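Local structure of metallo-beta-lactamase (Serratia marcescens, 6K4X) at residues S183-F186 against S187-P190; E217-M221 against W222-Q226; Q225-A228 against A229-N233. The protein hydrolyses the amide bond of beta-lactam antibiotics with a pair of zinc ions, as a subclass B3 metallo-beta-lactamase. One frame throughout, in Å; residues are numbered along the deposited sequence.

How the contacts relate
All three contacts are local, each within its own continuous piece of chain, and together illustrate how helix ends are shaped by near neighbours in sequence. Contact 1 comes first, in the loop between strand 166-173 and helix 190-205. Contact 2 follows at the start of helix 221-231, and contact 3 at its end; these two share Gln225 and Gln226, with centres about 10 Å apart. Contact 1 lies about 42 Å from contact 3, centre to centre, on the opposite side of the chain's centre. The Phe186 side chain (contact 1) is about 11 Å from a zinc ion, and that of Trp222 (contact 2) about 8 Å from the zinc ligand His215; contact 3 is remote from the zincs.

Contact 1 (S183-F186 against S187-P190); sequences SYRF and SDHP
Tyr184 lays its ring in an offset stack on the imidazole of His189, centroids 4.2 Å apart and planes 11° from parallel. Its CE1 lies over the centre of the His189 ring, and its OH sits over the same ring, 3.2 Å from His189 CG. CG anti to the backbone N (chi1 -171°) brings the tyrosine ring alongside the histidine, which arrives from the opposite direction. Next along the chain, Arg185 O lies close to the imidazole plane and accepts from His189 ND1 at 2.8 Å and Asp188 N at 3.0 Å. The two donors reach opposite faces of its carbonyl plane, the first helping fix the imidazole's rotation. The extended arginine passes its guanidinium over Ser187 CB, while NH2 forms a salt bridge to Asp188 OD1 at 2.9 Å, on its syn side but out of the carboxylate plane, guanidinium and carboxylate being 60° apart. Phe186 O then takes His189 N at 2.9 Å, closing the 3-10 turn; His189 occupies the N-cap position of helix 190-205. The buried Phe186 ring packs against Val192 of that helix and against Arg256 and Leu257 of helix 241-260, whose Glu260 binds Ser187 OG and Phe186 N.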
loop_
_atom_site.group_PDB
_atom_site.type_symbol
_atom_site.label_atom_id
_atom_site.label_comp_id
_atom_site.label_asym_id
_atom_site.label_seq_id
_atom_site.Cartn_x
_atom_site.Cartn_y
_atom_site.Cartn_z
ATOM N N SER A 183 25.509 -4.374 2.202
ATOM C CA SER A 183 26.488 -3.308 2.415
ATOM C C SER A 183 25.956 -2.161 3.279
ATOM O O SER A 183 26.670 -1.189 3.477
ATOM C CB SER A 183 26.932 -2.799 1.067
ATOM O OG SER A 183 25.792 -2.339 0.351
ATOM N N TYR A 184 24.701 -2.241 3.744
ATOM C CA TYR A 184 24.062 -1.106 4.417
ATOM C C TYR A 184 23.959 -1.316 5.928
ATOM O O TYR A 184 23.520 -2.385 6.385
ATOM C CB TYR A 184 22.655 -0.938 3.870
ATOM C CG TYR A 184 21.931 0.308 4.293
ATOM C CD1 TYR A 184 22.054 1.457 3.550
ATOM C CD2 TYR A 184 21.083 0.313 5.383
ATOM C CE1 TYR A 184 21.367 2.607 3.890
ATOM C CE2 TYR A 184 20.365 1.439 5.714
ATOM C CZ TYR A 184 20.509 2.592 4.971
ATOM O OH TYR A 184 19.783 3.710 5.319
ATOM N N ARG A 185 24.316 -0.280 6.684
ATOM C CA ARG A 185 24.217 -0.296 8.132
ATOM C C ARG A 185 23.196 0.750 8.575
ATOM O O ARG A 185 23.434 1.967 8.438
ATOM C CB ARG A 185 25.608 -0.042 8.724
ATOM C CG ARG A 185 25.657 -0.157 10.234
ATOM C CD ARG A 185 27.078 -0.197 10.752
ATOM N NE ARG A 185 27.138 -0.659 12.137
ATOM C CZ ARG A 185 27.204 0.103 13.215
ATOM N NH1 ARG A 185 27.137 -0.471 14.400
ATOM N NH2 ARG A 185 27.281 1.420 13.118
ATOM N N PHE A 186 22.085 0.300 9.161
ATOM C CA PHE A 186 21.061 1.238 9.591
ATOM C C PHE A 186 21.630 2.186 10.645
ATOM O O PHE A 186 21.249 3.364 10.668
ATOM C CB PHE A 186 19.845 0.517 10.174
ATOM C CG PHE A 186 18.874 0.084 9.115
ATOM C CD1 PHE A 186 17.862 0.933 8.696
ATOM C CD2 PHE A 186 18.996 -1.158 8.502
ATOM C CE1 PHE A 186 17.010 0.568 7.667
ATOM C CE2 PHE A 186 18.107 -1.538 7.510
ATOM C CZ PHE A 186 17.120 -0.674 7.088
ATOM N N SER A 187 22.502 1.672 11.511
ATOM C CA SER A 187 23.061 2.448 12.591
ATOM C C SER A 187 23.890 3.631 12.071
ATOM O O SER A 187 24.238 4.519 12.861
ATOM C CB SER A 187 23.879 1.571 13.502
ATOM O OG SER A 187 23.092 0.571 14.127
ATOM N N ASP A 188 24.271 3.634 10.802
ATOM C CA ASP A 188 25.033 4.723 10.218
ATOM C C ASP A 188 24.107 5.764 9.580
ATOM O O ASP A 188 24.616 6.786 9.108
ATOM C CB ASP A 188 26.008 4.209 9.162
ATOM C CG ASP A 188 27.178 3.399 9.674
ATOM O OD1 ASP A 188 27.311 3.265 10.889
ATOM O OD2 ASP A 188 27.927 2.906 8.804
ATOM N N HIS A 189 22.793 5.527 9.553
ATOM C CA HIS A 189 21.842 6.319 8.765
ATOM C C HIS A 189 20.743 6.857 9.667
ATOM O O HIS A 189 19.631 6.333 9.703
ATOM C CB HIS A 189 21.276 5.482 7.614
ATOM C CG HIS A 189 22.298 5.194 6.580
ATOM N ND1 HIS A 189 23.109 4.064 6.614
ATOM C CD2 HIS A 189 22.748 5.955 5.560
ATOM C CE1 HIS A 189 23.945 4.120 5.578
ATOM N NE2 HIS A 189 23.739 5.253 4.918
ATOM N N PRO A 190 21.015 7.944 10.419
ATOM C CA PRO A 190 20.054 8.389 11.412
ATOM C C PRO A 190 18.739 8.901 10.821
ATOM O O PRO A 190 17.736 8.831 11.493
ATOM C CB PRO A 190 20.835 9.493 12.136
ATOM C CG PRO A 190 21.787 10.011 11.108
ATOM C CD PRO A 190 22.254 8.741 10.429
#

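Contact 2 (E217-M221 against W222-Q226); sequences EVNDM and WTRQQ
The indole of Trp222 carries Met221 CG over one face, a CH-pi contact at the first turn of helix 221-231. CG stands 3.7 Å from the centroid of the six-membered ring and 6° off its normal; Met221 SD lies farther out, obliquely, in a Met-aromatic contact. The methionine reaches this face with CG anti to its N (chi1 176°) and its chain bent beyond. At the indole edge, in plane, lie Gln225 OE1 and water 1, which accepts from Trp222 NE1 and donates to Glu217 OE1, bridging the helix to the preceding 3-10 turn. The ring also meets Tyr20 edge-to-face and Arg3 in a cation-pi pair, joining the helix start to the N-terminal part of the chain. The other flat group, the Arg224 guanidinium, has Asn219 O at its edge. It grips Asn219 side-on with two nitrogens: NE to the backbone O at 2.9 Å and NH2 to OD1 at 3.0 Å, with amide and guanidinium planes 52° apart. NH2 also forms a salt bridge to Asp238, and Asn219 ND2 bonds to Ala211 O of strand 210-213. At the N-cap position Asp220 makes no side-chain capping bond, but Arg224 N donates to Asp220 O at 2.9 Å.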
loop_
_atom_site.group_PDB
_atom_site.type_symbol
_atom_site.label_atom_id
_atom_site.label_comp_id
_atom_site.label_asym_id
_atom_site.label_seq_id
_atom_site.Cartn_x
_atom_site.Cartn_y
_atom_site.Cartn_z
ATOM N N GLU A 217 -0.460 -10.586 4.192
ATOM C CA GLU A 217 -0.281 -11.488 5.330
ATOM C C GLU A 217 0.209 -10.735 6.574
ATOM O O GLU A 217 0.117 -11.274 7.687
ATOM C CB GLU A 217 0.652 -12.647 4.975
ATOM C CG GLU A 217 2.112 -12.287 4.871
ATOM C CD GLU A 217 2.574 -11.501 3.673
ATOM O OE1 GLU A 217 1.788 -11.351 2.693
ATOM O OE2 GLU A 217 3.747 -11.030 3.772
ATOM N N VAL A 218 0.715 -9.511 6.427
ATOM C CA VAL A 218 1.137 -8.745 7.560
ATOM C C VAL A 218 -0.012 -8.575 8.558
ATOM O O VAL A 218 0.221 -8.567 9.772
ATOM C CB VAL A 218 1.740 -7.405 7.116
ATOM C CG1 VAL A 218 1.827 -6.388 8.246
ATOM C CG2 VAL A 218 3.113 -7.640 6.520
ATOM N N ASN A 219 -1.243 -8.396 8.073
ATOM C CA ASN A 219 -2.415 -8.383 8.946
ATOM C C ASN A 219 -3.297 -9.611 8.674
ATOM O O ASN A 219 -4.533 -9.520 8.755
ATOM C CB ASN A 219 -3.189 -7.070 8.829
ATOM C CG ASN A 219 -4.305 -6.963 9.846
ATOM O OD1 ASN A 219 -4.199 -7.474 10.971
ATOM N ND2 ASN A 219 -5.398 -6.304 9.489
ATOM N N ASP A 220 -2.666 -10.738 8.364
ATOM C CA ASP A 220 -3.354 -12.029 8.338
ATOM C C ASP A 220 -4.569 -12.012 7.402
ATOM O O ASP A 220 -5.586 -12.634 7.704
ATOM C CB ASP A 220 -3.718 -12.479 9.751
ATOM C CG ASP A 220 -2.519 -12.544 10.681
ATOM O OD1 ASP A 220 -1.425 -12.853 10.224
ATOM O OD2 ASP A 220 -2.730 -12.303 11.894
ATOM N N MET A 221 -4.436 -11.420 6.221
ATOM C CA MET A 221 -5.589 -11.300 5.309
ATOM C C MET A 221 -6.232 -12.654 5.012
ATOM O O MET A 221 -7.454 -12.729 4.930
ATOM C CB MET A 221 -5.132 -10.670 4.001
ATOM C CG MET A 221 -6.202 -10.586 2.934
ATOM S SD MET A 221 -7.567 -9.469 3.354
ATOM C CE MET A 221 -6.749 -7.898 3.079
ATOM N N TRP A 222 -5.426 -13.677 4.770
ATOM C CA TRP A 222 -5.988 -14.924 4.265
ATOM C C TRP A 222 -6.667 -15.709 5.389
ATOM O O TRP A 222 -7.712 -16.308 5.182
ATOM C CB TRP A 222 -4.921 -15.718 3.521
ATOM C CG TRP A 222 -4.265 -14.828 2.516
ATOM C CD1 TRP A 222 -2.946 -14.487 2.465
ATOM C CD2 TRP A 222 -4.920 -14.071 1.483
ATOM N NE1 TRP A 222 -2.732 -13.567 1.475
ATOM C CE2 TRP A 222 -3.925 -13.284 0.865
ATOM C CE3 TRP A 222 -6.245 -13.964 1.037
ATOM C CZ2 TRP A 222 -4.226 -12.430 -0.200
ATOM C CZ3 TRP A 222 -6.539 -13.095 0.007
ATOM C CH2 TRP A 222 -5.535 -12.338 -0.603
ATOM N N THR A 223 -6.103 -15.683 6.588
ATOM C CA THR A 223 -6.815 -16.199 7.754
ATOM C C THR A 223 -8.133 -15.446 7.967
ATOM O O THR A 223 -9.184 -16.070 8.267
ATOM C CB THR A 223 -5.940 -16.124 9.009
ATOM O OG1 THR A 223 -4.782 -16.921 8.766
ATOM C CG2 THR A 223 -6.657 -16.612 10.248
ATOM N N ARG A 224 -8.105 -14.114 7.855
ATOM C CA ARG A 224 -9.315 -13.320 8.032
ATOM C C ARG A 224 -10.351 -13.662 6.963
ATOM O O ARG A 224 -11.549 -13.734 7.254
ATOM C CB ARG A 224 -8.997 -11.825 8.006
ATOM C CG ARG A 224 -8.211 -11.360 9.217
ATOM C CD ARG A 224 -7.883 -9.879 9.102
ATOM N NE ARG A 224 -7.053 -9.385 10.181
ATOM C CZ ARG A 224 -7.483 -9.119 11.401
ATOM N NH1 ARG A 224 -8.762 -9.283 11.700
ATOM N NH2 ARG A 224 -6.638 -8.650 12.305
ATOM N N GLN A 225 -9.925 -13.807 5.716
ATOM C CA GLN A 225 -10.878 -14.094 4.653
ATOM C C GLN A 225 -11.554 -15.442 4.936
ATOM O O GLN A 225 -12.765 -15.599 4.701
ATOM C CB GLN A 225 -10.194 -14.067 3.292
ATOM C CG GLN A 225 -11.191 -14.389 2.187
ATOM C CD GLN A 225 -10.528 -14.561 0.856
ATOM O OE1 GLN A 225 -9.476 -15.198 0.736
ATOM N NE2 GLN A 225 -11.208 -14.087 -0.170
ATOM N N GLN A 226 -10.792 -16.430 5.391
ATOM C CA GLN A 226 -11.346 -17.750 5.726
ATOM C C GLN A 226 -12.353 -17.596 6.878
ATOM O O GLN A 226 -13.446 -18.177 6.858
ATOM C CB GLN A 226 -10.192 -18.715 6.008
ATOM C CG GLN A 226 -9.417 -19.080 4.741
ATOM C CD GLN A 226 -8.159 -19.898 4.918
ATOM O OE1 GLN A 226 -7.337 -19.665 5.804
ATOM N NE2 GLN A 226 -7.973 -20.861 4.026
HETATM O O HOH W 1 0.302 -13.296 1.282
#

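Contact 3 (Q225-A228 against A229-N233); sequences QQRA and AKEGN
Arg227 O is gripped by two backbone N-H groups where helix 221-231 comes to its C-terminal end, a mixture of alpha-helical and 3-10 bonding. Glu231 N approaches in the carbonyl plane at 2.9 Å, with an N-H...O angle of 171°, a nearly straight i to i+4 bond. Lys230 N, three residues on, comes from above that plane at 3.2 Å. One residue earlier in the chain the bonding is shared differently: Ala229 N bonds to Gln226 O and only weakly to Gln225 O. Water 2 donates to Gln226 O at 2.8 Å and accepts from Lys230 N, a water bridge, weak on the Lys230 side, beside the 3-10-like turn.

On the outer surface, Arg227 and Glu231 run side by side, pointing the same way, and in one of the two conformers of Glu231 they join in a salt bridge one turn apart. There Arg227 NH2 meets Glu231 OE2 at 2.9 Å; the oxygen lies close to the guanidinium plane, yet it is met from above its own carboxylate plane, the two groups being turned 63° against each other. A bend at chi3 (59°) in the arginine brings its end round to the glutamate. In the same conformer the other carboxylate oxygen, Glu231 OE1, bonds to Ser234 OG, tying the last turn to the chain that follows.

Gly232 leaves the helix with a positive phi, a backbone conformation that glycine adopts easily. Beside this exit Ala228 touches Ala235 and Tyr236 of the following loop, and Asn233 ND2 reaches Glu163 OE2 on strand 155-163. The exit itself is secured by Gly232 N, which donates to Ala228 O at 2.8 Å, while Gly232 O comes back to Ala228 CA in a CA-H...O contact of 3.3 Å.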
loop_
_atom_site.group_PDB
_atom_site.type_symbol
_atom_site.label_atom_id
_atom_site.label_comp_id
_atom_site.label_asym_id
_atom_site.label_seq_id
_atom_site.Cartn_x
_atom_site.Cartn_y
_atom_site.Cartn_z
ATOM N N GLN A 225 -9.925 -13.807 5.716
ATOM C CA GLN A 225 -10.878 -14.094 4.653
ATOM C C GLN A 225 -11.554 -15.442 4.936
ATOM O O GLN A 225 -12.765 -15.599 4.701
ATOM C CB GLN A 225 -10.194 -14.067 3.292
ATOM C CG GLN A 225 -11.191 -14.389 2.187
ATOM C CD GLN A 225 -10.528 -14.561 0.856
ATOM O OE1 GLN A 225 -9.476 -15.198 0.736
ATOM N NE2 GLN A 225 -11.208 -14.087 -0.170
ATOM N N GLN A 226 -10.792 -16.430 5.391
ATOM C CA GLN A 226 -11.346 -17.750 5.726
ATOM C C GLN A 226 -12.353 -17.596 6.878
ATOM O O GLN A 226 -13.446 -18.177 6.858
ATOM C CB GLN A 226 -10.192 -18.715 6.008
ATOM C CG GLN A 226 -9.417 -19.080 4.741
ATOM C CD GLN A 226 -8.159 -19.898 4.918
ATOM O OE1 GLN A 226 -7.337 -19.665 5.804
ATOM N NE2 GLN A 226 -7.973 -20.861 4.026
ATOM N N ARG A 227 -12.016 -16.795 7.888
ATOM C CA ARG A 227 -12.941 -16.522 8.978
ATOM C C ARG A 227 -14.219 -15.857 8.459
ATOM O O ARG A 227 -15.308 -16.145 8.950
ATOM C CB ARG A 227 -12.291 -15.601 10.007
ATOM C CG ARG A 227 -11.301 -16.298 10.930
ATOM C CD ARG A 227 -10.528 -15.266 11.725
ATOM N NE ARG A 227 -11.421 -14.446 12.523
ATOM C CZ ARG A 227 -11.247 -13.180 12.847
ATOM N NH1 ARG A 227 -10.050 -12.612 12.725
ATOM N NH2 ARG A 227 -12.266 -12.511 13.357
ATOM N N ALA A 228 -14.087 -14.966 7.472
ATOM C CA ALA A 228 -15.220 -14.203 6.955
ATOM C C ALA A 228 -16.259 -15.114 6.297
ATOM O O ALA A 228 -17.441 -14.742 6.238
ATOM C CB ALA A 228 -14.749 -13.169 5.970
ATOM N N ALA A 229 -15.840 -16.275 5.810
ATOM C CA ALA A 229 -16.778 -17.174 5.141
ATOM C C ALA A 229 -17.951 -17.490 6.069
ATOM O O ALA A 229 -19.086 -17.606 5.589
ATOM C CB ALA A 229 -16.097 -18.431 4.693
ATOM N N LYS A 230 -17.707 -17.642 7.376
ATOM C CA LYS A 230 -18.820 -17.835 8.309
ATOM C C LYS A 230 -19.107 -16.564 9.103
ATOM O O LYS A 230 -20.267 -16.296 9.333
ATOM C CB LYS A 230 -18.624 -19.050 9.214
ATOM C CG LYS A 230 -18.868 -20.374 8.506
ATOM C CD LYS A 230 -18.542 -21.588 9.328
ATOM C CE LYS A 230 -18.792 -22.872 8.564
ATOM N NZ LYS A 230 -18.999 -24.018 9.477
ATOM N N GLU A 231 -18.096 -15.788 9.526
ATOM C CA GLU A 231 -18.465 -14.731 10.451
ATOM C C GLU A 231 -18.859 -13.443 9.703
ATOM O O GLU A 231 -19.366 -12.506 10.335
ATOM C CB GLU A 231 -17.379 -14.545 11.510
ATOM C CG GLU A 231 -16.521 -13.323 11.312
ATOM C CD GLU A 231 -15.917 -12.823 12.610
ATOM O OE1 GLU A 231 -16.376 -11.768 13.105
ATOM O OE2 GLU A 231 -15.019 -13.521 13.136
ATOM N N GLY A 232 -18.711 -13.408 8.364
ATOM C CA GLY A 232 -18.948 -12.160 7.597
ATOM C C GLY A 232 -17.784 -11.184 7.731
ATOM O O GLY A 232 -16.716 -11.527 8.258
ATOM N N ASN A 233 -17.963 -9.954 7.227
ATOM C CA ASN A 233 -16.803 -9.072 7.004
ATOM C C ASN A 233 -16.335 -8.419 8.303
ATOM O O ASN A 233 -15.272 -7.797 8.318
ATOM C CB ASN A 233 -17.036 -8.044 5.891
ATOM C CG ASN A 233 -18.111 -7.006 6.151
ATOM O OD1 ASN A 233 -18.495 -6.737 7.289
ATOM N ND2 ASN A 233 -18.598 -6.396 5.077
HETATM O O HOH W 2 -15.383 -19.317 8.447
#